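Local coordinates for ATP grasp ligase (Microcystis aeruginosa MRC, PDB 5IG9), which is an ATP-grasp ligase that probably uses ATP to activate carboxylate side chains for ring closure in microviridin biosynthesis, at residues P16-I19 with K20-A24; I54-G58 with D59-E63; L79-P82 with D83-S87; L143-N147 with P148-K152; I218-G222 with E223-T227. All coordinates share one frame; numbering follows the deposited sequence.

Contact 1: P16-I19 with K20-A24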
loop_
_atom_site.group_PDB
_atom_site.type_symbol
_atom_site.label_atom_id
_atom_site.label_comp_id
_atom_site.label_asym_id
_atom_site.label_seq_id
_atom_site.Cartn_x
_atom_site.Cartn_y
_atom_site.Cartn_z
ATOM N N PRO A 16 -19.537 3.011 17.442
ATOM C CA PRO A 16 -20.929 3.257 17.854
ATOM C C PRO A 16 -21.302 4.726 17.848
ATOM O O PRO A 16 -22.482 5.056 17.673
ATOM C CB PRO A 16 -20.988 2.663 19.267
ATOM C CG PRO A 16 -19.604 2.748 19.762
ATOM C CD PRO A 16 -18.742 2.475 18.564
ATOM N N LEU A 17 -20.331 5.621 18.032
ATOM C CA LEU A 17 -20.617 7.050 17.958
ATOM C C LEU A 17 -21.078 7.449 16.563
ATOM O O LEU A 17 -21.959 8.306 16.412
ATOM C CB LEU A 17 -19.381 7.850 18.361
ATOM C CG LEU A 17 -19.230 8.191 19.840
ATOM C CD1 LEU A 17 -17.791 8.560 20.137
ATOM C CD2 LEU A 17 -20.160 9.336 20.203
ATOM N N VAL A 18 -20.504 6.831 15.531
ATOM C CA VAL A 18 -20.824 7.205 14.159
ATOM C C VAL A 18 -22.096 6.515 13.686
ATOM O O VAL A 18 -22.939 7.132 13.024
ATOM C CB VAL A 18 -19.638 6.892 13.230
ATOM C CG1 VAL A 18 -20.026 7.130 11.777
ATOM C CG2 VAL A 18 -18.442 7.743 13.608
ATOM N N ILE A 19 -22.258 5.227 14.006
ATOM C CA ILE A 19 -23.432 4.502 13.524
ATOM C C ILE A 19 -24.704 5.103 14.108
ATOM O O ILE A 19 -25.734 5.187 13.429
ATOM C CB ILE A 19 -23.316 2.996 13.837
ATOM C CG1 ILE A 19 -23.478 2.725 15.334
ATOM C CG2 ILE A 19 -21.991 2.447 13.351
ATOM C CD1 ILE A 19 -23.544 1.259 15.681
ATOM N N LYS A 20 -24.650 5.552 15.364
ATOM C CA LYS A 20 -25.842 6.118 15.985
ATOM C C LYS A 20 -26.150 7.496 15.420
ATOM O O LYS A 20 -27.321 7.857 15.255
ATOM C CB LYS A 20 -25.669 6.172 17.501
ATOM C CG LYS A 20 -25.550 4.804 18.150
ATOM C CD LYS A 20 -25.640 4.901 19.661
ATOM C CE LYS A 20 -25.119 3.638 20.322
ATOM N NZ LYS A 20 -25.618 2.411 19.644
ATOM N N ALA A 21 -25.115 8.279 15.110
ATOM C CA ALA A 21 -25.335 9.556 14.446
ATOM C C ALA A 21 -25.806 9.358 13.013
ATOM O O ALA A 21 -26.574 10.175 12.495
ATOM C CB ALA A 21 -24.061 10.398 14.482
ATOM N N ILE A 22 -25.358 8.282 12.361
ATOM C CA ILE A 22 -25.873 7.941 11.039
ATOM C C ILE A 22 -27.320 7.479 11.138
ATOM O O ILE A 22 -28.188 7.937 10.387
ATOM C CB ILE A 22 -24.987 6.873 10.372
ATOM C CG1 ILE A 22 -23.642 7.464 9.960
ATOM C CG2 ILE A 22 -25.683 6.285 9.154
ATOM C CD1 ILE A 22 -22.741 6.467 9.276
ATOM N N GLU A 23 -27.602 6.564 12.070
ATOM C CA GLU A 23 -28.969 6.083 12.241
ATOM C C GLU A 23 -29.910 7.211 12.645
ATOM O O GLU A 23 -31.078 7.229 12.236
ATOM C CB GLU A 23 -29.010 4.957 13.274
ATOM C CG GLU A 23 -28.377 3.659 12.808
ATOM C CD GLU A 23 -28.190 2.667 13.938
ATOM O OE1 GLU A 23 -28.333 3.062 15.112
ATOM O OE2 GLU A 23 -27.901 1.488 13.651
ATOM N N ALA A 24 -29.428 8.161 13.449
ATOM C CA ALA A 24 -30.289 9.257 13.871
ATOM C C ALA A 24 -30.595 10.221 12.731
ATOM O O ALA A 24 -31.516 11.034 12.854
ATOM C CB ALA A 24 -29.660 10.007 15.046
#
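K20 reaches back over P16, one helical turn earlier. P16 O accepts K20 N at 3.2 Å, and the donor sits above the carbonyl plane, 38° out of it. The same oxygen lies 3.1 Å from K20 CG. The lysine chain then runs past the proline ring, with K20 CE 4.4 Å from P16 CB. I19 lies alongside K20, and the two side chains point the same way. I19 CG1 stands between its own backbone N and carbonyl carbon (chi1 71°), and this turns it to within 4.1 Å of K20 CG. I19 O takes E23 N at 2.7 Å. Both segments belong to helix 14-23, the crossover helix of the beta-alpha-beta unit between strands 3-7 and 29-33 in the pre-ATP-grasp domain. On another face of the helix, V18 and I22 make the apolar pair. V18 CG1 is anti to the backbone N (chi1 173°) and meets I22 CD1 at 3.8 Å. V18 O accepts I22 N at 2.8 Å. I19 and I22 rest on I5 and V3 of strand 3-7. L17, A21 and I22 touch helix 313-323, while K20 and E23 are exposed.

Contact 2: I54-G58 with D59-E63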
loop_
_atom_site.group_PDB
_atom_site.type_symbol
_atom_site.label_atom_id
_atom_site.label_comp_id
_atom_site.label_asym_id
_atom_site.label_seq_id
_atom_site.Cartn_x
_atom_site.Cartn_y
_atom_site.Cartn_z
ATOM N N ILE A 54 -22.206 -9.484 -1.762
ATOM C CA ILE A 54 -22.968 -9.575 -0.523
ATOM C C ILE A 54 -22.023 -9.932 0.616
ATOM O O ILE A 54 -21.160 -10.808 0.484
ATOM C CB ILE A 54 -24.114 -10.602 -0.664
ATOM C CG1 ILE A 54 -24.922 -10.704 0.620
ATOM C CG2 ILE A 54 -23.581 -11.960 -1.092
ATOM C CD1 ILE A 54 -26.175 -11.504 0.446
ATOM N N ILE A 55 -22.195 -9.239 1.737
ATOM C CA ILE A 55 -21.466 -9.507 2.969
ATOM C C ILE A 55 -22.465 -10.036 3.986
ATOM O O ILE A 55 -23.483 -9.386 4.257
ATOM C CB ILE A 55 -20.772 -8.244 3.504
ATOM C CG1 ILE A 55 -19.994 -7.549 2.389
ATOM C CG2 ILE A 55 -19.865 -8.591 4.671
ATOM C CD1 ILE A 55 -19.328 -6.274 2.828
ATOM N N THR A 56 -22.179 -11.207 4.548
ATOM C CA THR A 56 -23.069 -11.851 5.505
ATOM C C THR A 56 -22.364 -11.988 6.846
ATOM O O THR A 56 -21.281 -12.577 6.920
ATOM C CB THR A 56 -23.515 -13.228 5.005
ATOM O OG1 THR A 56 -24.158 -13.101 3.728
ATOM C CG2 THR A 56 -24.479 -13.863 5.992
ATOM N N ASP A 57 -22.981 -11.451 7.901
ATOM C CA ASP A 57 -22.485 -11.570 9.275
ATOM C C ASP A 57 -23.635 -12.065 10.149
ATOM O O ASP A 57 -24.412 -11.258 10.670
ATOM C CB ASP A 57 -21.940 -10.235 9.783
ATOM C CG ASP A 57 -21.160 -10.367 11.085
ATOM O OD1 ASP A 57 -21.207 -11.447 11.715
ATOM O OD2 ASP A 57 -20.502 -9.384 11.483
ATOM N N GLY A 58 -23.733 -13.384 10.316
ATOM C CA GLY A 58 -24.804 -13.976 11.100
ATOM C C GLY A 58 -26.169 -13.621 10.548
ATOM O O GLY A 58 -26.458 -13.873 9.374
ATOM N N ASP A 59 -27.011 -13.016 11.390
ATOM C CA ASP A 59 -28.308 -12.520 10.946
ATOM C C ASP A 59 -28.187 -11.311 10.024
ATOM O O ASP A 59 -29.087 -11.079 9.212
ATOM C CB ASP A 59 -29.177 -12.159 12.154
ATOM C CG ASP A 59 -28.583 -11.031 12.988
ATOM O OD1 ASP A 59 -27.701 -11.310 13.830
ATOM O OD2 ASP A 59 -29.001 -9.867 12.812
ATOM N N GLN A 60 -27.104 -10.540 10.123
ATOM C CA GLN A 60 -26.971 -9.328 9.327
ATOM C C GLN A 60 -26.465 -9.650 7.926
ATOM O O GLN A 60 -25.705 -10.600 7.722
ATOM C CB GLN A 60 -26.038 -8.329 10.010
ATOM C CG GLN A 60 -26.732 -7.420 11.016
ATOM C CD GLN A 60 -25.848 -6.272 11.474
ATOM O OE1 GLN A 60 -24.799 -6.487 12.081
ATOM N NE2 GLN A 60 -26.264 -5.046 11.173
ATOM N N LYS A 61 -26.891 -8.837 6.962
ATOM C CA LYS A 61 -26.650 -9.095 5.550
ATOM C C LYS A 61 -26.621 -7.770 4.808
ATOM O O LYS A 61 -27.533 -6.952 4.960
ATOM C CB LYS A 61 -27.738 -10.017 4.982
ATOM C CG LYS A 61 -27.702 -10.195 3.475
ATOM C CD LYS A 61 -28.523 -11.405 3.056
ATOM C CE LYS A 61 -27.888 -12.698 3.551
ATOM N NZ LYS A 61 -28.923 -13.740 3.812
ATOM N N LEU A 62 -25.580 -7.561 4.008
ATOM C CA LEU A 62 -25.365 -6.287 3.329
ATOM C C LEU A 62 -25.135 -6.549 1.848
ATOM O O LEU A 62 -24.127 -7.155 1.473
ATOM C CB LEU A 62 -24.180 -5.537 3.953
ATOM C CG LEU A 62 -23.821 -4.113 3.521
ATOM C CD1 LEU A 62 -22.601 -4.139 2.618
ATOM C CD2 LEU A 62 -24.986 -3.394 2.843
ATOM N N GLU A 63 -26.069 -6.104 1.016
ATOM C CA GLU A 63 -25.895 -6.178 -0.424
ATOM C C GLU A 63 -25.074 -4.984 -0.886
ATOM O O GLU A 63 -25.388 -3.838 -0.552
ATOM C CB GLU A 63 -27.249 -6.214 -1.135
ATOM C CG GLU A 63 -28.094 -7.439 -0.805
ATOM C CD GLU A 63 -28.571 -8.175 -2.047
ATOM O OE1 GLU A 63 -28.687 -9.419 -1.996
ATOM O OE2 GLU A 63 -28.828 -7.513 -3.075
#
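I55 O accepts one hydrogen bond and one weaker CA-H contact from the opposite strand. L62 N makes the hydrogen bond at 2.8 Å, nearly along the C=O axis. K61 CA makes the CA-H...O contact. This is a tight antiparallel beta hairpin, strands 54-57 and 60-63, closed by a type II' turn from D57 to Q60. G58 takes the positive phi (59°) that the turn needs and that favours glycine. I55 N returns a bond to L62 O at 2.9 Å, and D57 and Q60 form the other hydrogen-bonded pair. I55 and L62 point the same way, with I55 CD1 3.9 Å from L62 CD1. Both are buried against F30 of strand 29-33. D57 shares that face, and its carboxylate forms a salt bridge with R36. I54, T56, K61 and E63 occupy the other face. I54 CG1 is anti to the backbone N (chi1 -180°), which sends the side chain diagonally toward K61 rather than straight across to E63. An alanine at I54 would end at CB, and the lysine methylenes would probably lose their apolar support and be freer to move. Strand 42-47 flanks strand 54-57 on its other side. K61 CD lies 3.5 Å from I54 CD1, and K61 CE lies 3.8 Å from T56 OG1.

Contact 3: L79-P82 with D83-S87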
loop_
_atom_site.group_PDB
_atom_site.type_symbol
_atom_site.label_atom_id
_atom_site.label_comp_id
_atom_site.label_asym_id
_atom_site.label_seq_id
_atom_site.Cartn_x
_atom_site.Cartn_y
_atom_site.Cartn_z
ATOM N N LEU A 79 -7.188 -11.111 11.218
ATOM C CA LEU A 79 -6.431 -11.270 12.457
ATOM C C LEU A 79 -6.929 -12.462 13.261
ATOM O O LEU A 79 -6.132 -13.207 13.844
ATOM C CB LEU A 79 -6.506 -9.997 13.294
ATOM C CG LEU A 79 -5.728 -8.785 12.782
ATOM C CD1 LEU A 79 -5.486 -7.811 13.923
ATOM C CD2 LEU A 79 -4.415 -9.209 12.142
ATOM N N LYS A 80 -8.244 -12.672 13.291
ATOM C CA LYS A 80 -8.822 -13.793 14.022
ATOM C C LYS A 80 -8.574 -15.152 13.346
ATOM O O LYS A 80 -9.279 -16.112 13.656
ATOM C CB LYS A 80 -10.324 -13.569 14.227
ATOM C CG LYS A 80 -10.662 -12.664 15.410
ATOM C CD LYS A 80 -12.152 -12.631 15.670
ATOM C CE LYS A 80 -12.455 -13.032 17.101
ATOM N NZ LYS A 80 -11.999 -12.021 18.099
ATOM N N LEU A 81 -7.602 -15.261 12.449
ATOM C CA LEU A 81 -7.199 -16.576 11.983
ATOM C C LEU A 81 -6.571 -17.349 13.140
ATOM O O LEU A 81 -5.828 -16.770 13.936
ATOM C CB LEU A 81 -6.201 -16.477 10.831
ATOM C CG LEU A 81 -6.800 -16.207 9.451
ATOM C CD1 LEU A 81 -5.706 -15.992 8.414
ATOM C CD2 LEU A 81 -7.711 -17.349 9.043
ATOM N N PRO A 82 -6.852 -18.646 13.267
ATOM C CA PRO A 82 -6.362 -19.396 14.429
ATOM C C PRO A 82 -4.847 -19.339 14.562
ATOM O O PRO A 82 -4.111 -19.363 13.572
ATOM C CB PRO A 82 -6.845 -20.823 14.155
ATOM C CG PRO A 82 -8.041 -20.653 13.306
ATOM C CD PRO A 82 -7.732 -19.472 12.420
ATOM N N ASP A 83 -4.388 -19.271 15.812
ATOM C CA ASP A 83 -2.954 -19.257 16.073
ATOM C C ASP A 83 -2.314 -20.600 15.740
ATOM O O ASP A 83 -1.147 -20.652 15.333
ATOM C CB ASP A 83 -2.691 -18.888 17.533
ATOM C CG ASP A 83 -3.753 -19.432 18.475
ATOM O OD1 ASP A 83 -4.925 -19.558 18.055
ATOM O OD2 ASP A 83 -3.415 -19.722 19.643
ATOM N N GLY A 84 -3.062 -21.693 15.893
ATOM C CA GLY A 84 -2.508 -23.012 15.678
ATOM C C GLY A 84 -2.421 -23.394 14.215
ATOM O O GLY A 84 -2.225 -24.567 13.871
ATOM N N MET A 85 -2.578 -22.403 13.342
ATOM C CA MET A 85 -2.454 -22.614 11.910
ATOM C C MET A 85 -0.986 -22.570 11.503
ATOM O O MET A 85 -0.166 -21.907 12.142
ATOM C CB MET A 85 -3.248 -21.552 11.146
ATOM C CG MET A 85 -3.289 -21.765 9.637
ATOM S SD MET A 85 -4.131 -20.437 8.760
ATOM C CE MET A 85 -5.731 -20.473 9.558
ATOM N N ASP A 86 -0.658 -23.305 10.442
ATOM C CA ASP A 86 0.699 -23.291 9.911
ATOM C C ASP A 86 1.100 -21.870 9.534
ATOM O O ASP A 86 0.329 -21.140 8.906
ATOM C CB ASP A 86 0.797 -24.217 8.698
ATOM C CG ASP A 86 2.156 -24.168 8.029
ATOM O OD1 ASP A 86 3.134 -23.751 8.682
ATOM O OD2 ASP A 86 2.247 -24.554 6.844
ATOM N N SER A 87 2.315 -21.477 9.927
ATOM C CA SER A 87 2.739 -20.093 9.742
ATOM C C SER A 87 2.880 -19.733 8.269
ATOM O O SER A 87 2.662 -18.575 7.897
ATOM C CB SER A 87 4.057 -19.842 10.472
ATOM O OG SER A 87 5.158 -20.250 9.680
#
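The puckered P82 ring meets M85 at its CD corner, where M85 CE approaches to 3.6 Å. The proline and methionine side chains run obliquely to each other. F201 of the second subunit also packs on both P82 and M85. The flat group here is the D83 carboxylate. It turns back toward the preceding peptide, with D83 OD1 3.5 Å from P82 C.

The backbone makes a type I beta turn from P82 to M85, in the loop between strand 69-72 and helix 87-107. The closing bond, M85 N to P82 O, is weak at 3.4 Å. M85 CB lies equally close to P82 O. From there the side chain starts anti to the backbone N (chi1 -175°) and stays extended until it bends at chi3 (-57°). The bend brings the terminal methyl back over the start of the turn. M85 CE therefore reaches L81 as well, 3.7 Å from L81 CD2. L81 is buried against S93 and L94 of helix 87-107, and M85 touches R90 of the same helix. R90 also accounts for part of the backbone, bonding to L79 O and weakly to L81 O. D86 is the N-cap of that helix and bonds weakly to Q88 N. The direct chemistry across the turn is thus one weak backbone bond and a methyl group shared by L81 and P82. The turn's shape probably relies as much on apolar burial against the helix and the second subunit as on polar bonding.

Contact 4: L143-N147 with P148-K152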
loop_
_atom_site.group_PDB
_atom_site.type_symbol
_atom_site.label_atom_id
_atom_site.label_comp_id
_atom_site.label_asym_id
_atom_site.label_seq_id
_atom_site.Cartn_x
_atom_site.Cartn_y
_atom_site.Cartn_z
ATOM N N LEU A 143 15.885 12.948 8.323
ATOM C CA LEU A 143 16.785 12.081 7.574
ATOM C C LEU A 143 16.407 10.635 7.843
ATOM O O LEU A 143 16.489 10.175 8.986
ATOM C CB LEU A 143 18.247 12.325 7.954
ATOM C CG LEU A 143 19.242 11.272 7.449
ATOM C CD1 LEU A 143 19.300 11.258 5.924
ATOM C CD2 LEU A 143 20.630 11.488 8.041
ATOM N N THR A 144 15.993 9.925 6.796
ATOM C CA THR A 144 15.851 8.475 6.835
ATOM C C THR A 144 17.091 7.871 6.194
ATOM O O THR A 144 17.414 8.186 5.044
ATOM C CB THR A 144 14.590 8.008 6.103
ATOM O OG1 THR A 144 14.869 7.863 4.704
ATOM C CG2 THR A 144 13.458 9.009 6.280
ATOM N N SER A 145 17.789 7.014 6.932
ATOM C CA SER A 145 19.110 6.598 6.487
ATOM C C SER A 145 19.498 5.264 7.109
ATOM O O SER A 145 19.100 4.942 8.232
ATOM C CB SER A 145 20.158 7.664 6.833
ATOM O OG SER A 145 21.464 7.227 6.504
ATOM N N ASN A 146 20.280 4.494 6.349
ATOM C CA ASN A 146 20.978 3.307 6.830
ATOM C C ASN A 146 22.485 3.530 6.871
ATOM O O ASN A 146 23.254 2.568 6.961
ATOM C CB ASN A 146 20.649 2.101 5.949
ATOM C CG ASN A 146 21.209 2.233 4.543
ATOM O OD1 ASN A 146 21.074 3.275 3.904
ATOM N ND2 ASN A 146 21.853 1.175 4.060
ATOM N N ASN A 147 22.915 4.785 6.803
ATOM C CA ASN A 147 24.322 5.149 6.646
ATOM C C ASN A 147 24.814 5.858 7.899
ATOM O O ASN A 147 24.384 6.997 8.172
ATOM C CB ASN A 147 24.485 6.042 5.415
ATOM C CG ASN A 147 25.905 6.526 5.223
ATOM O OD1 ASN A 147 26.846 5.967 5.779
ATOM N ND2 ASN A 147 26.068 7.576 4.423
ATOM N N PRO A 148 25.704 5.246 8.686
ATOM C CA PRO A 148 26.132 5.886 9.942
ATOM C C PRO A 148 26.806 7.238 9.765
ATOM O O PRO A 148 26.621 8.115 10.619
ATOM C CB PRO A 148 27.096 4.854 10.546
ATOM C CG PRO A 148 26.657 3.552 9.973
ATOM C CD PRO A 148 26.200 3.864 8.573
ATOM N N GLU A 149 27.581 7.444 8.696
ATOM C CA GLU A 149 28.287 8.714 8.549
ATOM C C GLU A 149 27.314 9.865 8.322
ATOM O O GLU A 149 27.521 10.971 8.835
ATOM C CB GLU A 149 29.304 8.643 7.409
ATOM C CG GLU A 149 30.240 9.848 7.363
ATOM C CD GLU A 149 31.304 9.738 6.282
ATOM O OE1 GLU A 149 30.976 9.283 5.165
ATOM O OE2 GLU A 149 32.471 10.102 6.552
ATOM N N ALA A 150 26.247 9.625 7.558
ATOM C CA ALA A 150 25.237 10.659 7.367
ATOM C C ALA A 150 24.465 10.916 8.655
ATOM O O ALA A 150 24.075 12.055 8.935
ATOM C CB ALA A 150 24.284 10.262 6.241
ATOM N N VAL A 151 24.241 9.870 9.451
ATOM C CA VAL A 151 23.516 10.027 10.707
ATOM C C VAL A 151 24.360 10.779 11.730
ATOM O O VAL A 151 23.856 11.661 12.435
ATOM C CB VAL A 151 23.070 8.652 11.234
ATOM C CG1 VAL A 151 22.438 8.787 12.613
ATOM C CG2 VAL A 151 22.099 8.008 10.260
ATOM N N LYS A 152 25.650 10.442 11.836
ATOM C CA LYS A 152 26.541 11.197 12.715
ATOM C C LYS A 152 26.578 12.666 12.318
ATOM O O LYS A 152 26.476 13.560 13.167
ATOM C CB LYS A 152 27.952 10.607 12.676
ATOM C CG LYS A 152 28.077 9.198 13.226
ATOM C CD LYS A 152 27.812 9.141 14.724
ATOM C CE LYS A 152 28.763 10.035 15.509
ATOM N NZ LYS A 152 28.158 11.362 15.811
#
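N147 packs closely against the first turn of the helix that follows it. N147 O accepts V151 N at 3.1 Å, in the carbonyl plane, and V151 CG2 comes within 3.3 Å of the same oxygen. The end of the asparagine side chain comes to the first turn of the helix, with CG anti to the backbone N (chi1 177°). That places N147 OD1 3.4 Å from E149 N in a weak capping bond, and N147 ND2 3.7 Å from A150 CB. N147 ND2 also bonds to D44 of the second subunit, so both ends of the amide have a partner. N147 is the N-cap of helix 148-157, which follows strand 142-145. The segments 143-145 and 148-152 run at 157° to each other. The link begins with an ST turn, where S145 OG accepts N147 N at 2.9 Å. S145 OG bonds to D44 of the second subunit too. Further back, L143 CD2 lies 3.6 Å from A150 O, but its methyl contacts with A150 CB and V151 CG2 are looser, the first at 4.3 Å. Y46 of the second subunit packs on L143 and A150, and the strand pairs antiparallel with a strand of that subunit, so the sheet continues across the interface. The solvent side is different: E149 is exposed and its extended chain leads away from N147. Of its side-chain atoms, CB comes nearest, 4.0 Å from N147 OD1.

Contact 5: I218-G222 with E223-T227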
loop_
_atom_site.group_PDB
_atom_site.type_symbol
_atom_site.label_atom_id
_atom_site.label_comp_id
_atom_site.label_asym_id
_atom_site.label_seq_id
_atom_site.Cartn_x
_atom_site.Cartn_y
_atom_site.Cartn_z
ATOM N N ILE A 218 -4.910 18.396 15.200
ATOM C CA ILE A 218 -5.822 19.020 14.249
ATOM C C ILE A 218 -6.548 17.924 13.486
ATOM O O ILE A 218 -5.922 17.141 12.764
ATOM C CB ILE A 218 -5.070 19.958 13.296
ATOM C CG1 ILE A 218 -4.249 20.957 14.110
ATOM C CG2 ILE A 218 -6.038 20.662 12.362
ATOM C CD1 ILE A 218 -3.249 21.722 13.299
ATOM N N THR A 219 -7.866 17.873 13.641
ATOM C CA THR A 219 -8.712 16.905 12.959
ATOM C C THR A 219 -9.576 17.647 11.948
ATOM O O THR A 219 -10.312 18.569 12.314
ATOM C CB THR A 219 -9.584 16.139 13.953
ATOM O OG1 THR A 219 -8.761 15.588 14.983
ATOM C CG2 THR A 219 -10.313 15.016 13.251
ATOM N N ILE A 220 -9.481 17.251 10.683
ATOM C CA ILE A 220 -10.186 17.910 9.593
ATOM C C ILE A 220 -11.197 16.935 9.014
ATOM O O ILE A 220 -10.846 15.795 8.688
ATOM C CB ILE A 220 -9.214 18.398 8.505
ATOM C CG1 ILE A 220 -8.267 19.456 9.083
ATOM C CG2 ILE A 220 -9.984 18.943 7.312
ATOM C CD1 ILE A 220 -7.195 19.903 8.120
ATOM N N VAL A 221 -12.445 17.382 8.887
ATOM C CA VAL A 221 -13.508 16.602 8.261
ATOM C C VAL A 221 -14.087 17.453 7.137
ATOM O O VAL A 221 -14.845 18.399 7.395
ATOM C CB VAL A 221 -14.605 16.201 9.255
ATOM C CG1 VAL A 221 -15.575 15.236 8.602
ATOM C CG2 VAL A 221 -13.996 15.597 10.511
ATOM N N GLY A 222 -13.747 17.115 5.895
ATOM C CA GLY A 222 -14.139 17.936 4.767
ATOM C C GLY A 222 -13.344 19.223 4.742
ATOM O O GLY A 222 -12.174 19.230 4.354
ATOM N N GLU A 223 -13.972 20.326 5.161
ATOM C CA GLU A 223 -13.279 21.596 5.336
ATOM C C GLU A 223 -13.513 22.170 6.728
ATOM O O GLU A 223 -13.268 23.359 6.954
ATOM C CB GLU A 223 -13.696 22.604 4.263
ATOM C CG GLU A 223 -13.236 22.223 2.860
ATOM C CD GLU A 223 -13.477 23.321 1.842
ATOM O OE1 GLU A 223 -14.496 24.033 1.958
ATOM O OE2 GLU A 223 -12.639 23.477 0.929
ATOM N N GLN A 224 -13.984 21.348 7.662
ATOM C CA GLN A 224 -14.176 21.744 9.051
ATOM C C GLN A 224 -12.943 21.348 9.851
ATOM O O GLN A 224 -12.505 20.193 9.791
ATOM C CB GLN A 224 -15.428 21.087 9.632
ATOM C CG GLN A 224 -15.866 21.651 10.964
ATOM C CD GLN A 224 -17.257 21.188 11.347
ATOM O OE1 GLN A 224 -17.855 20.352 10.669
ATOM N NE2 GLN A 224 -17.782 21.736 12.439
ATOM N N ILE A 225 -12.387 22.302 10.594
ATOM C CA ILE A 225 -11.094 22.137 11.245
ATOM C C ILE A 225 -11.288 22.184 12.751
ATOM O O ILE A 225 -11.702 23.214 13.296
ATOM C CB ILE A 225 -10.095 23.211 10.793
ATOM C CG1 ILE A 225 -10.058 23.275 9.266
ATOM C CG2 ILE A 225 -8.715 22.921 11.357
ATOM C CD1 ILE A 225 -9.162 24.351 8.725
ATOM N N PHE A 226 -10.970 21.077 13.421
ATOM C CA PHE A 226 -11.010 20.987 14.877
ATOM C C PHE A 226 -9.577 21.002 15.398
ATOM O O PHE A 226 -8.836 20.025 15.229
ATOM C CB PHE A 226 -11.736 19.723 15.332
ATOM C CG PHE A 226 -13.124 19.587 14.784
ATOM C CD1 PHE A 226 -13.348 18.959 13.571
ATOM C CD2 PHE A 226 -14.213 20.069 15.492
ATOM C CE1 PHE A 226 -14.625 18.824 13.069
ATOM C CE2 PHE A 226 -15.494 19.937 14.996
ATOM C CZ PHE A 226 -15.702 19.315 13.785
ATOM N N THR A 227 -9.190 22.099 16.044
ATOM C CA THR A 227 -7.831 22.288 16.532
ATOM C C THR A 227 -7.815 22.231 18.051
ATOM O O THR A 227 -8.561 22.962 18.712
ATOM C CB THR A 227 -7.254 23.622 16.055
ATOM O OG1 THR A 227 -7.286 23.673 14.625
ATOM C CG2 THR A 227 -5.815 23.770 16.526
#
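I218 to V221 and Q224 to T227 run antiparallel, 163° between directions and 4.7 Å between axes, and make a beta hairpin. T219 and F226 exchange two backbone hydrogen bonds, both 2.8 Å: T219 N to F226 O and F226 N to T219 O. V221 and Q224 form the other hydrogen-bonded pair, next to the bend. There G222 has a positive phi (72°), which favours glycine. I218, I220, I225 and T227 share one face. I225 CG2 is the shared contact: it lies 3.6 Å from I218 CG2 and 4.2 Å from I220 CG1. The I225 and I218 side chains lie side by side and point the same way. I218 CG1 is anti to the carbonyl carbon (chi1 -53°) and meets T227 CG2 at 4.0 Å. An alanine at I218 would remove both branches, and the gap left would probably deprive I225 and T227 of a packing partner. On the other face F226 turns its edge to T219 O, which lies in the ring plane 3.3 Å from F226 CD1. V221 CG2 reaches F226 CE1 obliquely, at 4.2 Å. Q224 CB sits near V221 O, and its chain runs on extended. Strand 277-284 pairs with strand 214-221 on its other side, through I218 with I280 and I220 with G278. L266 of helix 260-273 packs on I218 and I220, and E263 of that helix meets I225. Helix 313-323 covers the opposite face through V221 and Q224, while P312 just before it touches F226.

The five contacts follow one another along the chain. Each is formed by adjoining segments, so none nests in or crosses another. Contact 1 is a helical turn, contact 2 a hairpin and contact 3 a loop turn, all within the pre-ATP-grasp domain. Contact 4 joins a strand to its helix, and contact 5 is a second hairpin. Helix 313-323, near the C terminus, touches contacts 1 and 5, whose nearest atoms are about 9 Å apart, and so ties the N-terminal unit to the later sheet. Contacts 3 and 4 both meet the second subunit. Strand 42-47, which flanks contact 2, contains the D44 that in the second subunit bonds to contact 4.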